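Local coordinates for protein endoglucanase E-5 (Thermobifida fusca, PDB 2CKS) that hydrolyses internal beta-1,4-glucosidic linkages in cellulose, lichenin and cereal beta-D-glucans, through the family 5 glycoside hydrolase catalytic domain described here, at residues E6-V11 and L18-G23; G171-S176 and P186-A191; F205-H210 and F245-R250; Y267-R272 and G280-G285. All coordinates share one frame; numbering follows the deposited sequence. Where two conformers were deposited one is given.

Contact 1: residues E6-V11 and L18-G23; sequences ERYGKV and LCDEHG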
loop_
_atom_site.group_PDB
_atom_site.type_symbol
_atom_site.label_atom_id
_atom_site.label_comp_id
_atom_site.label_asym_id
_atom_site.label_seq_id
_atom_site.Cartn_x
_atom_site.Cartn_y
_atom_site.Cartn_z
ATOM N N GLU A 6 9.464 -16.373 -3.277
ATOM C CA GLU A 6 10.527 -17.277 -3.713
ATOM C C GLU A 6 11.106 -16.882 -5.055
ATOM O O GLU A 6 12.307 -17.071 -5.299
ATOM C CB GLU A 6 10.001 -18.698 -3.775
ATOM C CG GLU A 6 9.858 -19.280 -2.383
ATOM C CD GLU A 6 8.825 -20.382 -2.282
ATOM O OE1 GLU A 6 8.525 -20.767 -1.126
ATOM O OE2 GLU A 6 8.322 -20.862 -3.329
ATOM N N ARG A 7 10.259 -16.343 -5.921
ATOM C CA ARG A 7 10.657 -16.026 -7.280
ATOM C C ARG A 7 11.444 -14.724 -7.388
ATOM O O ARG A 7 12.326 -14.615 -8.228
ATOM C CB ARG A 7 9.440 -16.006 -8.199
ATOM C CG ARG A 7 8.951 -17.405 -8.492
ATOM C CD ARG A 7 7.814 -17.493 -9.485
ATOM N NE ARG A 7 6.614 -16.835 -8.993
ATOM C CZ ARG A 7 6.159 -15.661 -9.423
ATOM N NH1 ARG A 7 6.802 -14.973 -10.357
ATOM N NH2 ARG A 7 5.054 -15.162 -8.896
ATOM N N TYR A 8 11.149 -13.752 -6.531
ATOM C CA TYR A 8 11.814 -12.450 -6.611
ATOM C C TYR A 8 12.779 -12.188 -5.463
ATOM O O TYR A 8 13.662 -11.336 -5.574
ATOM C CB TYR A 8 10.784 -11.332 -6.695
ATOM C CG TYR A 8 9.782 -11.498 -7.812
ATOM C CD1 TYR A 8 10.197 -11.689 -9.130
ATOM C CD2 TYR A 8 8.413 -11.458 -7.550
ATOM C CE1 TYR A 8 9.274 -11.831 -10.156
ATOM C CE2 TYR A 8 7.489 -11.602 -8.569
ATOM C CZ TYR A 8 7.921 -11.788 -9.863
ATOM O OH TYR A 8 7.007 -11.927 -10.883
ATOM N N GLY A 9 12.611 -12.892 -4.347
ATOM C CA GLY A 9 13.540 -12.789 -3.238
ATOM C C GLY A 9 13.551 -11.439 -2.551
ATOM O O GLY A 9 12.523 -10.787 -2.379
ATOM N N LYS A 10 14.749 -11.016 -2.171
ATOM C CA LYS A 10 14.957 -9.802 -1.409
ATOM C C LYS A 10 14.885 -8.596 -2.337
ATOM O O LYS A 10 15.892 -8.154 -2.898
ATOM C CB LYS A 10 16.320 -9.883 -0.734
ATOM C CG LYS A 10 16.624 -8.785 0.243
ATOM C CD LYS A 10 18.102 -8.851 0.607
ATOM C CE LYS A 10 18.364 -8.207 1.932
ATOM N NZ LYS A 10 19.634 -8.682 2.536
ATOM N N VAL A 11 13.687 -8.063 -2.510
ATOM C CA VAL A 11 13.510 -6.963 -3.439
ATOM C C VAL A 11 14.232 -5.719 -2.903
ATOM O O VAL A 11 14.355 -5.526 -1.696
ATOM C CB VAL A 11 12.020 -6.685 -3.738
ATOM C CG1 VAL A 11 11.367 -7.879 -4.461
ATOM C CG2 VAL A 11 11.251 -6.326 -2.486
ATOM N N LEU A 18 11.697 -0.800 -8.505
ATOM C CA LEU A 18 11.880 -1.887 -7.555
ATOM C C LEU A 18 12.313 -3.105 -8.361
ATOM O O LEU A 18 11.729 -3.411 -9.394
ATOM C CB LEU A 18 10.577 -2.186 -6.818
ATOM C CG LEU A 18 10.631 -3.222 -5.696
ATOM C CD1 LEU A 18 11.486 -2.762 -4.532
ATOM C CD2 LEU A 18 9.228 -3.531 -5.222
ATOM N N CYS A 19 13.356 -3.777 -7.877
ATOM C CA CYS A 19 13.958 -4.928 -8.552
ATOM C C CYS A 19 13.877 -6.169 -7.697
ATOM O O CYS A 19 13.753 -6.084 -6.478
ATOM C CB CYS A 19 15.439 -4.669 -8.826
ATOM S SG CYS A 19 15.752 -3.899 -10.408
ATOM N N ASP A 20 13.978 -7.331 -8.342
ATOM C CA ASP A 20 14.174 -8.578 -7.629
ATOM C C ASP A 20 15.638 -8.664 -7.183
ATOM O O ASP A 20 16.436 -7.752 -7.435
ATOM C CB ASP A 20 13.733 -9.775 -8.488
ATOM C CG ASP A 20 14.673 -10.074 -9.630
ATOM O OD1 ASP A 20 14.287 -10.906 -10.481
ATOM O OD2 ASP A 20 15.798 -9.551 -9.766
ATOM N N GLU A 21 16.002 -9.753 -6.528
ATOM C CA GLU A 21 17.322 -9.833 -5.918
ATOM C C GLU A 21 18.461 -10.063 -6.916
ATOM O O GLU A 21 19.618 -10.161 -6.510
ATOM C CB GLU A 21 17.327 -10.878 -4.813
ATOM C CG GLU A 21 17.240 -12.313 -5.281
ATOM C CD GLU A 21 17.316 -13.300 -4.130
ATOM O OE1 GLU A 21 17.000 -12.924 -2.976
ATOM O OE2 GLU A 21 17.724 -14.453 -4.381
ATOM N N HIS A 22 18.131 -10.142 -8.205
ATOM C CA HIS A 22 19.130 -10.257 -9.280
ATOM C C HIS A 22 19.114 -9.086 -10.263
ATOM O O HIS A 22 19.633 -9.194 -11.385
ATOM C CB HIS A 22 18.914 -11.578 -10.004
ATOM C CG HIS A 22 19.116 -12.758 -9.114
ATOM N ND1 HIS A 22 20.350 -13.345 -8.934
ATOM C CD2 HIS A 22 18.264 -13.408 -8.290
ATOM C CE1 HIS A 22 20.240 -14.332 -8.063
ATOM N NE2 HIS A 22 18.985 -14.385 -7.649
ATOM N N GLY A 23 18.522 -7.973 -9.837
ATOM C CA GLY A 23 18.552 -6.731 -10.588
ATOM C C GLY A 23 17.531 -6.585 -11.703
ATOM O O GLY A 23 17.609 -5.642 -12.481
HETATM O O HOH W 1 14.888 -13.126 -8.651
#

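Contact 2: residues G171-S176 and P186-A191; sequences GTRGWS and PAEIAA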
loop_
_atom_site.group_PDB
_atom_site.type_symbol
_atom_site.label_atom_id
_atom_site.label_comp_id
_atom_site.label_asym_id
_atom_site.label_seq_id
_atom_site.Cartn_x
_atom_site.Cartn_y
_atom_site.Cartn_z
ATOM N N GLY A 171 4.900 8.456 1.957
ATOM C CA GLY A 171 3.708 9.132 1.481
ATOM C C GLY A 171 4.042 10.487 0.885
ATOM O O GLY A 171 5.088 11.043 1.170
ATOM N N THR A 172 3.152 11.000 0.050
ATOM C CA THR A 172 3.386 12.258 -0.646
ATOM C C THR A 172 2.264 13.260 -0.395
ATOM O O THR A 172 1.239 12.946 0.216
ATOM C CB THR A 172 3.636 12.013 -2.160
ATOM O OG1 THR A 172 2.537 11.326 -2.771
ATOM C CG2 THR A 172 4.841 11.101 -2.375
ATOM N N ARG A 173 2.479 14.487 -0.842
ATOM C CA ARG A 173 1.540 15.570 -0.570
ATOM C C ARG A 173 0.146 15.294 -1.113
ATOM O O ARG A 173 -0.010 14.694 -2.168
ATOM C CB ARG A 173 2.033 16.846 -1.233
ATOM C CG ARG A 173 3.089 17.582 -0.499
ATOM C CD ARG A 173 3.301 18.969 -1.094
ATOM N NE ARG A 173 2.237 19.907 -0.735
ATOM C CZ ARG A 173 1.959 21.036 -1.391
ATOM N NH1 ARG A 173 2.660 21.411 -2.461
ATOM N NH2 ARG A 173 0.972 21.813 -0.963
ATOM N N GLY A 174 -0.870 15.763 -0.394
ATOM C CA GLY A 174 -2.222 15.763 -0.913
ATOM C C GLY A 174 -2.816 14.381 -1.047
ATOM O O GLY A 174 -3.204 13.955 -2.135
ATOM N N TRP A 175 -2.895 13.689 0.080
ATOM C CA TRP A 175 -3.374 12.309 0.130
ATOM C C TRP A 175 -2.571 11.407 -0.804
ATOM O O TRP A 175 -3.111 10.575 -1.535
ATOM C CB TRP A 175 -4.872 12.233 -0.169
ATOM C CG TRP A 175 -5.682 12.982 0.816
ATOM C CD1 TRP A 175 -6.174 12.518 1.993
ATOM C CD2 TRP A 175 -6.078 14.349 0.723
ATOM N NE1 TRP A 175 -6.880 13.508 2.632
ATOM C CE2 TRP A 175 -6.831 14.648 1.877
ATOM C CE3 TRP A 175 -5.895 15.352 -0.230
ATOM C CZ2 TRP A 175 -7.392 15.906 2.101
ATOM C CZ3 TRP A 175 -6.452 16.606 -0.004
ATOM C CH2 TRP A 175 -7.188 16.867 1.153
ATOM N N SER A 176 -1.256 11.570 -0.742
ATOM C CA SER A 176 -0.329 10.799 -1.563
ATOM C C SER A 176 -0.695 10.868 -3.047
ATOM O O SER A 176 -0.674 9.867 -3.757
ATOM C CB SER A 176 -0.211 9.364 -1.048
ATOM O OG SER A 176 0.588 9.350 0.126
ATOM N N PRO A 186 5.099 15.860 -8.853
ATOM C CA PRO A 186 6.280 15.095 -8.429
ATOM C C PRO A 186 7.623 15.809 -8.581
ATOM O O PRO A 186 8.588 15.406 -7.940
ATOM C CB PRO A 186 6.232 13.842 -9.311
ATOM C CG PRO A 186 5.353 14.196 -10.461
ATOM C CD PRO A 186 4.412 15.238 -9.999
ATOM N N ALA A 187 7.696 16.855 -9.396
ATOM C CA ALA A 187 8.944 17.603 -9.524
ATOM C C ALA A 187 9.407 18.163 -8.176
ATOM O O ALA A 187 10.597 18.282 -7.924
ATOM C CB ALA A 187 8.798 18.724 -10.541
ATOM N N GLU A 188 8.456 18.497 -7.308
ATOM C CA GLU A 188 8.766 18.992 -5.972
ATOM C C GLU A 188 9.581 17.979 -5.170
ATOM O O GLU A 188 10.515 18.339 -4.463
ATOM C CB GLU A 188 7.463 19.297 -5.252
ATOM C CG GLU A 188 7.611 19.845 -3.860
ATOM C CD GLU A 188 6.329 20.474 -3.366
ATOM O OE1 GLU A 188 5.232 19.913 -3.637
ATOM O OE2 GLU A 188 6.428 21.529 -2.709
ATOM N N ILE A 189 9.219 16.705 -5.295
ATOM C CA ILE A 189 9.940 15.627 -4.618
ATOM C C ILE A 189 11.342 15.458 -5.192
ATOM O O ILE A 189 12.320 15.335 -4.457
ATOM C CB ILE A 189 9.149 14.295 -4.742
ATOM C CG1 ILE A 189 7.800 14.409 -4.030
ATOM C CG2 ILE A 189 9.971 13.110 -4.202
ATOM C CD1 ILE A 189 6.766 13.366 -4.492
ATOM N N ALA A 190 11.446 15.447 -6.516
ATOM C CA ALA A 190 12.731 15.227 -7.175
ATOM C C ALA A 190 13.734 16.316 -6.838
ATOM O O ALA A 190 14.930 16.024 -6.719
ATOM C CB ALA A 190 12.543 15.127 -8.665
ATOM N N ALA A 191 13.239 17.538 -6.628
ATOM C CA ALA A 191 14.085 18.686 -6.284
ATOM C C ALA A 191 14.554 18.673 -4.832
ATOM O O ALA A 191 15.533 19.332 -4.497
ATOM C CB ALA A 191 13.349 19.996 -6.566
#

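Contact 3: residues F205-H210 and F245-R250; sequences FYAASH and FQMADR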
loop_
_atom_site.group_PDB
_atom_site.type_symbol
_atom_site.label_atom_id
_atom_site.label_comp_id
_atom_site.label_asym_id
_atom_site.label_seq_id
_atom_site.Cartn_x
_atom_site.Cartn_y
_atom_site.Cartn_z
ATOM N N PHE A 205 -4.717 6.940 -6.383
ATOM C CA PHE A 205 -5.673 7.498 -7.329
ATOM C C PHE A 205 -6.971 6.697 -7.310
ATOM O O PHE A 205 -6.980 5.520 -6.975
ATOM C CB PHE A 205 -5.093 7.529 -8.747
ATOM C CG PHE A 205 -4.898 6.164 -9.364
ATOM C CD1 PHE A 205 -5.934 5.538 -10.058
ATOM C CD2 PHE A 205 -3.678 5.503 -9.264
ATOM C CE1 PHE A 205 -5.765 4.273 -10.623
ATOM C CE2 PHE A 205 -3.499 4.235 -9.833
ATOM C CZ PHE A 205 -4.542 3.619 -10.507
ATOM N N TYR A 206 -8.044 7.349 -7.734
ATOM C CA TYR A 206 -9.360 6.751 -7.858
ATOM C C TYR A 206 -9.838 7.133 -9.257
ATOM O O TYR A 206 -10.101 8.303 -9.521
ATOM C CB TYR A 206 -10.274 7.255 -6.733
ATOM C CG TYR A 206 -9.905 6.604 -5.426
ATOM C CD1 TYR A 206 -10.514 5.426 -5.026
ATOM C CD2 TYR A 206 -8.886 7.117 -4.628
ATOM C CE1 TYR A 206 -10.157 4.795 -3.845
ATOM C CE2 TYR A 206 -8.509 6.484 -3.447
ATOM C CZ TYR A 206 -9.153 5.320 -3.062
ATOM O OH TYR A 206 -8.814 4.678 -1.888
ATOM N N ALA A 207 -9.915 6.142 -10.145
ATOM C CA ALA A 207 -9.997 6.382 -11.588
ATOM C C ALA A 207 -11.219 7.167 -12.055
ATOM O O ALA A 207 -11.134 7.877 -13.055
ATOM C CB ALA A 207 -9.897 5.065 -12.351
ATOM N N ALA A 208 -12.346 7.050 -11.367
ATOM C CA ALA A 208 -13.548 7.763 -11.811
ATOM C C ALA A 208 -13.424 9.269 -11.563
ATOM O O ALA A 208 -14.023 10.074 -12.285
ATOM C CB ALA A 208 -14.790 7.198 -11.157
ATOM N N SER A 209 -12.621 9.639 -10.569
ATOM C CA SER A 209 -12.391 11.036 -10.187
ATOM C C SER A 209 -11.077 11.626 -10.702
ATOM O O SER A 209 -10.979 12.843 -10.895
ATOM C CB SER A 209 -12.374 11.151 -8.670
ATOM O OG SER A 209 -13.636 10.835 -8.132
ATOM N N HIS A 210 -10.072 10.777 -10.905
ATOM C CA HIS A 210 -8.706 11.233 -11.146
ATOM C C HIS A 210 -8.317 10.856 -12.563
ATOM O O HIS A 210 -8.060 9.685 -12.867
ATOM C CB HIS A 210 -7.745 10.604 -10.140
ATOM C CG HIS A 210 -7.995 11.011 -8.722
ATOM N ND1 HIS A 210 -8.457 12.259 -8.364
ATOM C CD2 HIS A 210 -7.857 10.323 -7.566
ATOM C CE1 HIS A 210 -8.580 12.323 -7.048
ATOM N NE2 HIS A 210 -8.222 11.157 -6.541
ATOM N N PHE A 245 -13.804 1.720 -15.538
ATOM C CA PHE A 245 -12.795 0.728 -15.860
ATOM C C PHE A 245 -11.966 1.137 -17.071
ATOM O O PHE A 245 -10.835 0.697 -17.211
ATOM C CB PHE A 245 -13.422 -0.657 -16.058
ATOM C CG PHE A 245 -14.041 -1.234 -14.811
ATOM C CD1 PHE A 245 -15.362 -1.655 -14.801
ATOM C CD2 PHE A 245 -13.295 -1.372 -13.649
ATOM C CE1 PHE A 245 -15.930 -2.188 -13.654
ATOM C CE2 PHE A 245 -13.853 -1.909 -12.506
ATOM C CZ PHE A 245 -15.171 -2.323 -12.509
ATOM N N GLN A 246 -12.525 1.962 -17.953
ATOM C CA GLN A 246 -11.765 2.438 -19.096
ATOM C C GLN A 246 -10.582 3.278 -18.622
ATOM O O GLN A 246 -9.458 3.065 -19.048
ATOM C CB GLN A 246 -12.655 3.237 -20.056
ATOM C CG GLN A 246 -11.986 3.585 -21.374
ATOM C CD GLN A 246 -11.595 2.358 -22.201
ATOM O OE1 GLN A 246 -12.091 1.251 -21.972
ATOM N NE2 GLN A 246 -10.708 2.560 -23.161
ATOM N N MET A 247 -10.832 4.216 -17.718
ATOM C CA MET A 247 -9.763 5.049 -17.181
ATOM C C MET A 247 -8.808 4.194 -16.357
ATOM O O MET A 247 -7.587 4.329 -16.454
ATOM C CB MET A 247 -10.332 6.174 -16.316
ATOM C CG MET A 247 -9.281 7.153 -15.829
ATOM S SD MET A 247 -8.658 8.213 -17.157
ATOM C CE MET A 247 -6.961 8.235 -16.743
ATOM N N ALA A 248 -9.371 3.305 -15.544
ATOM C CA ALA A 248 -8.572 2.441 -14.689
ATOM C C ALA A 248 -7.614 1.592 -15.517
ATOM O O ALA A 248 -6.466 1.405 -15.132
ATOM C CB ALA A 248 -9.471 1.554 -13.847
ATOM N N ASP A 249 -8.079 1.099 -16.661
ATOM C CA ASP A 249 -7.243 0.283 -17.544
ATOM C C ASP A 249 -6.062 1.097 -18.107
ATOM O O ASP A 249 -4.999 0.543 -18.366
ATOM C CB ASP A 249 -8.072 -0.282 -18.712
ATOM C CG ASP A 249 -8.958 -1.454 -18.314
ATOM O OD1 ASP A 249 -8.776 -2.033 -17.219
ATOM O OD2 ASP A 249 -9.876 -1.874 -19.056
ATOM N N ARG A 250 -6.245 2.400 -18.306
ATOM C CA ARG A 250 -5.139 3.257 -18.723
ATOM C C ARG A 250 -4.057 3.305 -17.653
ATOM O O ARG A 250 -2.879 3.216 -17.965
ATOM C CB ARG A 250 -5.622 4.669 -19.063
ATOM C CG ARG A 250 -6.577 4.706 -20.243
ATOM C CD ARG A 250 -7.191 6.056 -20.487
ATOM N NE ARG A 250 -6.174 7.057 -20.802
ATOM C CZ ARG A 250 -6.392 8.363 -20.832
ATOM N NH1 ARG A 250 -7.600 8.863 -20.577
ATOM N NH2 ARG A 250 -5.394 9.181 -21.129
#

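Contact 4: residues Y267-R272 and G280-G285; sequences YSDDFR and GTCASG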
loop_
_atom_site.group_PDB
_atom_site.type_symbol
_atom_site.label_atom_id
_atom_site.label_comp_id
_atom_site.label_asym_id
_atom_site.label_seq_id
_atom_site.Cartn_x
_atom_site.Cartn_y
_atom_site.Cartn_z
ATOM N N TYR A 267 -9.549 -5.239 0.126
ATOM C CA TYR A 267 -9.911 -6.642 0.335
ATOM C C TYR A 267 -10.795 -6.772 1.582
ATOM O O TYR A 267 -10.330 -7.148 2.674
ATOM C CB TYR A 267 -8.628 -7.470 0.501
ATOM C CG TYR A 267 -8.770 -8.941 0.197
ATOM C CD1 TYR A 267 -9.018 -9.388 -1.104
ATOM C CD2 TYR A 267 -8.640 -9.891 1.204
ATOM C CE1 TYR A 267 -9.125 -10.741 -1.390
ATOM C CE2 TYR A 267 -8.758 -11.254 0.922
ATOM C CZ TYR A 267 -9.001 -11.668 -0.373
ATOM O OH TYR A 267 -9.129 -13.014 -0.639
ATOM N N SER A 268 -12.055 -6.389 1.431
ATOM C CA SER A 268 -13.048 -6.445 2.508
ATOM C C SER A 268 -14.432 -6.564 1.896
ATOM O O SER A 268 -14.592 -6.473 0.682
ATOM C CB SER A 268 -12.993 -5.194 3.387
ATOM O OG SER A 268 -13.766 -4.140 2.845
ATOM N N ASP A 269 -15.428 -6.726 2.761
ATOM C CA ASP A 269 -16.826 -6.734 2.347
ATOM C C ASP A 269 -17.575 -5.492 2.840
ATOM O O ASP A 269 -18.771 -5.542 3.117
ATOM C CB ASP A 269 -17.508 -8.044 2.762
ATOM C CG ASP A 269 -17.727 -8.158 4.253
ATOM O OD1 ASP A 269 -17.097 -7.409 5.035
ATOM O OD2 ASP A 269 -18.529 -8.996 4.725
ATOM N N ASP A 270 -16.866 -4.375 2.908
ATOM C CA ASP A 270 -17.490 -3.078 3.149
ATOM C C ASP A 270 -18.564 -2.821 2.090
ATOM O O ASP A 270 -18.495 -3.356 0.980
ATOM C CB ASP A 270 -16.435 -1.979 3.103
ATOM C CG ASP A 270 -16.991 -0.635 3.458
ATOM O OD1 ASP A 270 -16.708 0.325 2.706
ATOM O OD2 ASP A 270 -17.722 -0.449 4.457
ATOM N N PHE A 271 -19.551 -1.994 2.419
ATOM C CA PHE A 271 -20.654 -1.729 1.488
ATOM C C PHE A 271 -20.248 -0.984 0.213
ATOM O O PHE A 271 -20.931 -1.077 -0.809
ATOM C CB PHE A 271 -21.793 -0.978 2.198
ATOM C CG PHE A 271 -21.517 0.483 2.437
ATOM C CD1 PHE A 271 -20.947 0.912 3.629
ATOM C CD2 PHE A 271 -21.854 1.436 1.473
ATOM C CE1 PHE A 271 -20.701 2.266 3.855
ATOM C CE2 PHE A 271 -21.610 2.789 1.689
ATOM C CZ PHE A 271 -21.033 3.208 2.876
ATOM N N ARG A 272 -19.159 -0.238 0.279
ATOM C CA ARG A 272 -18.741 0.598 -0.832
ATOM C C ARG A 272 -18.287 -0.234 -2.024
ATOM O O ARG A 272 -17.838 -1.371 -1.874
ATOM C CB ARG A 272 -17.633 1.538 -0.388
ATOM C CG ARG A 272 -18.083 2.551 0.658
ATOM C CD ARG A 272 -16.950 3.425 1.152
ATOM N NE ARG A 272 -17.384 4.397 2.153
ATOM C CZ ARG A 272 -17.560 4.142 3.451
ATOM N NH1 ARG A 272 -17.349 2.932 3.958
ATOM N NH2 ARG A 272 -17.959 5.119 4.257
ATOM N N GLY A 280 -21.440 -9.265 3.927
ATOM C CA GLY A 280 -21.806 -10.574 4.432
ATOM C C GLY A 280 -20.875 -11.696 4.028
ATOM O O GLY A 280 -20.929 -12.774 4.600
ATOM N N THR A 281 -20.033 -11.457 3.027
ATOM C CA THR A 281 -19.142 -12.485 2.531
ATOM C C THR A 281 -18.198 -12.945 3.619
ATOM O O THR A 281 -17.955 -14.136 3.776
ATOM C CB THR A 281 -18.318 -11.959 1.353
ATOM O OG1 THR A 281 -19.186 -11.592 0.278
ATOM C CG2 THR A 281 -17.426 -13.069 0.787
ATOM N N CYS A 282 -17.651 -11.995 4.360
ATOM C CA CYS A 282 -16.658 -12.322 5.369
ATOM C C CYS A 282 -17.275 -13.125 6.508
ATOM O O CYS A 282 -16.697 -14.113 6.955
ATOM C CB CYS A 282 -15.962 -11.061 5.864
ATOM S SG CYS A 282 -15.091 -10.227 4.522
ATOM N N ALA A 283 -18.471 -12.743 6.939
ATOM C CA ALA A 283 -19.164 -13.495 7.980
ATOM C C ALA A 283 -19.492 -14.907 7.516
ATOM O O ALA A 283 -19.468 -15.847 8.317
ATOM C CB ALA A 283 -20.430 -12.772 8.416
ATOM N N SER A 284 -19.766 -15.054 6.222
ATOM C CA SER A 284 -20.125 -16.336 5.635
ATOM C C SER A 284 -18.920 -17.217 5.330
ATOM O O SER A 284 -19.092 -18.380 4.959
ATOM C CB SER A 284 -20.931 -16.117 4.358
ATOM O OG SER A 284 -22.168 -15.510 4.662
ATOM N N GLY A 285 -17.715 -16.680 5.490
ATOM C CA GLY A 285 -16.500 -17.435 5.230
ATOM C C GLY A 285 -16.247 -17.647 3.750
ATOM O O GLY A 285 -15.600 -18.618 3.356
HETATM O O HOH W 2 -19.123 -9.881 7.048
HETATM O O HOH W 3 -20.287 -6.284 5.147
#

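Contact 1: residues E6-V11 and L18-G23
Glu21 N donates to Tyr8 O at 3.0 Å, tying the turn 20-23 to the last turn of helix 4-8. The chain leaves that helix at Gly9, whose positive phi swings Lys10 and Val11 back alongside 18-23; the CA atoms of Val11 and Asp20 come within 4.5 Å of each other. Just before the turn the backbones touch again, Val11 CA lying 3.2 Å from Cys19 O in a CH...O contact. Gly9 suits its place: a CB there would run into Glu21 OE1. That oxygen takes Lys10 N in a nearly straight bond (3.1 Å, 171°), met on the anti side and tilted from the carboxylate plane. Glu21 reaches it with an extended chain, its CG set between its backbone N and carbonyl carbon (chi1 71°).

The two segments flank a small beta hairpin, strands 12-14 and 17-19, set beside the N-terminal helix and away from the catalytic residues of the barrel; the disulfide Cys14-Cys19 bridges its two strands. Asp20 begins a type I turn, and its OD2 accepts from His22 N as an Asx turn. Its CB packs on Tyr8 CB at 3.8 Å. Deeper in, Val11 CB meets Leu18 CD1 at 4.0 Å, beside Tyr95 of strand 95-101. Lys10 carries its amine off to a salt bridge with Asp165.

Contact 2: residues G171-S176 and P186-A191
Arg173 and Glu188 meet in a salt bridge between the loop that follows strand 168-170 of the barrel and the short helix 187-191. Arg173 starts toward that helix at CB, and its CG lies anti to its own carbonyl carbon. CD then passes 3.3 Å from Glu188 OE1, and the bend at chi3 (75°) turns the guanidinium so that NH1 reaches the same oxygen. NE, the next atom, makes a weak hydrogen bond to Val143 O. At the tip NH1 donates to Glu188 OE1 at 3.2 Å and 170°, with the oxygen in the guanidinium plane and its syn lone pair in use. The two flat groups are steeply turned, 74° apart, and OE1 alone takes the guanidinium hydrogen bond, consistent with a single rather than a bidentate pairing; NH2 looks instead to Glu182 in a long, weak ion pair.

One residue earlier, Thr172 CG2 touches Ile189 CD1 at 3.6 Å, their side chains crossing near a right angle. Thr172 OG1 is occupied elsewhere, with Ala202 O and Leu178 N. In this (beta/alpha)8 barrel, Trp145 of helix 145-162 packs against Arg173, Glu188 and Ile189. A methionine in place of Arg173 would probably leave Glu188 without its cationic mate, its OE1 relying on Ser184 OG. Glu188 OE1 accepts from both Arg173 NH1 and Ser184 OG, and the nearby guanidinium would probably favour the ionised carboxylate.

Contact 3: residues F205-H210 and F245-R250
A small, buried apolar contact seats Ala207, just past strand 199-206 of the (beta/alpha)8 barrel, against the first turns of helix 245-258. The helix follows strand 227-233, so the contact joins the end of one barrel strand to the helix that comes after the next. Ala207 CB points at the helix and lies 3.8 Å from Ala248 CB and 3.7 Å from Ala248 N. With only methyl groups between them, the backbones can draw close: the CA atoms of Ala207 and Ala248 are 5.2 Å apart.

Met247 closes the contact from beside Ala248. Its CG, anti to the backbone N (chi1 -175°), comes up to Ala207 CB at 4.1 Å and also approaches His210 O, which is hydrogen-bonded to Tyr251 OH from further along the same helix. The chain then bends at chi2 and chi3, and its CE methyl lies over one face of the Arg250 guanidinium, off toward the rim. Tyr206, next to Ala207, reaches the other way and hydrogen-bonds through its OH to Glu231, the probable nucleophile, so the segment 205-210 also borders the active site. On the loop side Tyr206 O receives both Ser209 N and His210 N, and Ala207 O rests 3.4 Å from Met247 CG.

Contact 4: residues Y267-R272 and G280-G285
The loop after the last barrel strand receives the N-terminal end of the short helix 281-284 on the carboxylate of Asp269, whose OD2 accepts from Cys282 N at 3.1 Å and 159°. The donor stands well above the carboxylate plane, 57° out of it. Asp269 CG lies between its own N and carbonyl carbon (chi1 71°), which brings the carboxylate to the helix start. OD2 takes Cys282 N directly, Gly280 N weakly at 3.0 Å and Ala283 N through a water 2.6 Å from Asp269 OD2; these donors would probably favour an ionised acid. A second water bridges Asp269 O and, weakly, Gly280 N.

The loop follows strand 262-265 of the (beta/alpha)8 barrel, and the contact lies away from the probable catalytic glutamates. Here the disulfide Cys42-Cys282 pins the short helix to the region ahead of helix 45-54. Cys282 SG also lies against the acid, 3.4 Å from Asp269 CG, and Phe39 of helix 36-39 packs on Asp269. An alanine in place of Asp269 would remove the acceptor and is likely to leave Cys282 N, and the water on Ala283 N, without their mate. At the far end of the helix Gly285, with positive phi, closes a Schellman motif.

In the fold
From the N terminus, contact 1 closes first, folding the hairpin 12-19 and its following turn back on helix 4-8, outside the ring of barrel strands. Contact 2 then closes the loop between 171-176 and 186-191 after the fifth barrel strand. Contact 3 has the longest reach, tying the end of the sixth strand to helix 245-258 across helix 212-224 and strand 227-233. Contact 4 ties the loop after the eighth strand to helix 281-284. The four run in series, none nested or crossed. Contacts 2 and 3 are the nearest neighbours, about 6 Å between nearest atoms, whereas contacts 2 and 4 lie on opposite sides of the chain's centre.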